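Local coordinates for spore coat polysaccharide biosynthesis protein SpsE (Bacillus subtilis, PDB 1VLI) that probably acts as a sialic acid synthase-like (N-acylneuraminate-9-phosphate synthase) enzyme in making the spore coat polysaccharide, at residues A141-N146 / F313-I318. Numbering follows the deposited sequence.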
loop_
_atom_site.group_PDB
_atom_site.type_symbol
_atom_site.label_atom_id
_atom_site.label_comp_id
_atom_site.label_asym_id
_atom_site.label_seq_id
_atom_site.Cartn_x
_atom_site.Cartn_y
_atom_site.Cartn_z
ATOM N N ALA A 141 1.475 -1.603 0.872
ATOM C CA ALA A 141 2.232 -0.377 0.660
ATOM C C ALA A 141 3.326 -0.607 -0.399
ATOM O O ALA A 141 3.714 -1.767 -0.683
ATOM C CB ALA A 141 2.907 0.068 2.007
ATOM N N SER A 142 3.869 0.504 -0.900
ATOM C CA SER A 142 4.899 0.476 -1.936
ATOM C C SER A 142 6.127 -0.336 -1.544
ATOM O O SER A 142 6.644 -1.097 -2.366
ATOM C CB SER A 142 5.328 1.899 -2.319
ATOM O OG SER A 142 4.244 2.625 -2.880
ATOM N N TYR A 143 6.589 -0.191 -0.298
ATOM C CA TYR A 143 7.867 -0.812 0.113
ATOM C C TYR A 143 7.775 -2.323 0.305
ATOM O O TYR A 143 8.797 -3.005 0.326
ATOM C CB TYR A 143 8.472 -0.124 1.343
ATOM C CG TYR A 143 8.735 1.344 1.123
ATOM C CD1 TYR A 143 9.248 1.805 -0.104
ATOM C CD2 TYR A 143 8.462 2.285 2.121
ATOM C CE1 TYR A 143 9.488 3.163 -0.338
ATOM C CE2 TYR A 143 8.703 3.659 1.902
ATOM C CZ TYR A 143 9.222 4.084 0.668
ATOM O OH TYR A 143 9.470 5.416 0.429
ATOM N N GLU A 144 6.551 -2.833 0.399
ATOM C CA GLU A 144 6.295 -4.266 0.357
ATOM C C GLU A 144 5.977 -4.794 -1.038
ATOM O O GLU A 144 5.490 -5.922 -1.174
ATOM C CB GLU A 144 5.140 -4.630 1.300
ATOM C CG GLU A 144 5.525 -4.698 2.772
ATOM C CD GLU A 144 5.909 -3.354 3.353
ATOM O OE1 GLU A 144 5.112 -2.413 3.202
ATOM O OE2 GLU A 144 6.991 -3.241 3.978
ATOM N N ILE A 145 6.226 -4.010 -2.086
ATOM C CA ILE A 145 5.966 -4.514 -3.435
ATOM C C ILE A 145 6.752 -5.792 -3.755
ATOM O O ILE A 145 6.353 -6.574 -4.618
ATOM C CB ILE A 145 6.215 -3.444 -4.510
ATOM C CG1 ILE A 145 5.564 -3.867 -5.810
ATOM C CG2 ILE A 145 7.756 -3.131 -4.713
ATOM C CD1 ILE A 145 5.473 -2.707 -6.816
ATOM N N ASN A 146 7.846 -6.023 -3.039
ATOM C CA ASN A 146 8.715 -7.168 -3.317
ATOM C C ASN A 146 8.698 -8.162 -2.174
ATOM O O ASN A 146 9.543 -9.048 -2.118
ATOM C CB ASN A 146 10.160 -6.705 -3.636
ATOM C CG ASN A 146 10.895 -6.195 -2.403
ATOM O OD1 ASN A 146 10.259 -5.800 -1.412
ATOM N ND2 ASN A 146 12.243 -6.195 -2.448
ATOM N N PHE A 313 17.289 0.981 -1.458
ATOM C CA PHE A 313 17.477 1.230 -0.020
ATOM C C PHE A 313 16.205 1.166 0.856
ATOM O O PHE A 313 16.323 1.231 2.086
ATOM C CB PHE A 313 18.257 2.552 0.232
ATOM C CG PHE A 313 17.395 3.822 0.228
ATOM C CD1 PHE A 313 16.720 4.246 1.387
ATOM C CD2 PHE A 313 17.294 4.618 -0.924
ATOM C CE1 PHE A 313 15.923 5.422 1.388
ATOM C CE2 PHE A 313 16.507 5.800 -0.931
ATOM C CZ PHE A 313 15.822 6.199 0.230
ATOM N N ALA A 314 15.013 1.046 0.249
ATOM C CA ALA A 314 13.758 1.075 1.028
ATOM C C ALA A 314 12.783 -0.113 0.891
ATOM O O ALA A 314 12.002 -0.363 1.832
ATOM C CB ALA A 314 13.015 2.409 0.835
ATOM N N TYR A 315 12.818 -0.833 -0.242
ATOM C CA TYR A 315 12.091 -2.105 -0.368
ATOM C C TYR A 315 12.636 -3.139 0.603
ATOM O O TYR A 315 13.690 -2.929 1.201
ATOM C CB TYR A 315 12.203 -2.670 -1.763
ATOM C CG TYR A 315 11.463 -1.882 -2.783
ATOM C CD1 TYR A 315 10.674 -0.784 -2.408
ATOM C CD2 TYR A 315 11.519 -2.233 -4.134
ATOM C CE1 TYR A 315 9.977 -0.029 -3.365
ATOM C CE2 TYR A 315 10.807 -1.471 -5.110
ATOM C CZ TYR A 315 10.058 -0.381 -4.706
ATOM O OH TYR A 315 9.355 0.353 -5.614
ATOM N N ARG A 316 11.940 -4.265 0.747
ATOM C CA ARG A 316 12.381 -5.293 1.691
ATOM C C ARG A 316 13.561 -6.114 1.162
ATOM O O ARG A 316 13.828 -6.141 -0.052
ATOM C CB ARG A 316 11.222 -6.213 2.079
ATOM C CG ARG A 316 10.001 -5.484 2.666
ATOM C CD ARG A 316 9.368 -6.219 3.845
ATOM N NE ARG A 316 8.422 -5.368 4.552
ATOM C CZ ARG A 316 7.883 -5.649 5.745
ATOM N NH1 ARG A 316 8.187 -6.753 6.415
ATOM N NH2 ARG A 316 7.063 -4.793 6.300
ATOM N N GLY A 317 14.273 -6.763 2.081
ATOM C CA GLY A 317 15.267 -7.754 1.750
ATOM C C GLY A 317 15.339 -8.793 2.847
ATOM O O GLY A 317 14.575 -8.742 3.830
ATOM N N ILE A 318 16.275 -9.731 2.704
ATOM C CA ILE A 318 16.390 -10.799 3.662
ATOM C C ILE A 318 17.457 -10.479 4.701
ATOM O O ILE A 318 18.621 -10.222 4.350
ATOM C CB ILE A 318 16.695 -12.114 2.940
ATOM C CG1 ILE A 318 15.579 -12.442 1.953
ATOM C CG2 ILE A 318 16.836 -13.210 3.952
ATOM C CD1 ILE A 318 15.830 -13.672 1.160
#
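Arg-316, just before strand 317-320, reaches across to the loop that follows strand 138-140. Its CB lies 3.6 Å from Asn-146 OD1, and CG sits the same distance from the carbonyl O of Tyr-143. The chain bends at chi2 (-140°) and CD passes Glu-144 OE2, before NE and NH2 both bond that one oxygen, at 2.6 Å and 2.8 Å. NE sits on the anti lone pair of Glu-144 OE2, whereas NH2 comes from above the carboxylate plane, the two flat groups standing 85° apart. NH1 turns to Val-337 O, and Arg-339 forms a second salt bridge to OE2, so this buried charge is shared. An alanine here would probably strip Glu-144 OE2 of both guanidinium bonds, leaving more of its charge to Arg-339, and would open a gap beside the loop. The Asn-146 amide grips the Arg-316 backbone twice, OD1 accepting from N and ND2 donating to O at 2.9 Å. Next door, Ile-145 CG2 covers one face of the Tyr-315 ring, 3.7 Å from its centroid, while Tyr-143 CD1 meets the ring edge; Tyr-315 OH bonds Ala-166 O. The contact joins a loop at the C-terminal end of a strand in the NeuB-family TIM barrel to the entry of the SAF (antifreeze-like) domain.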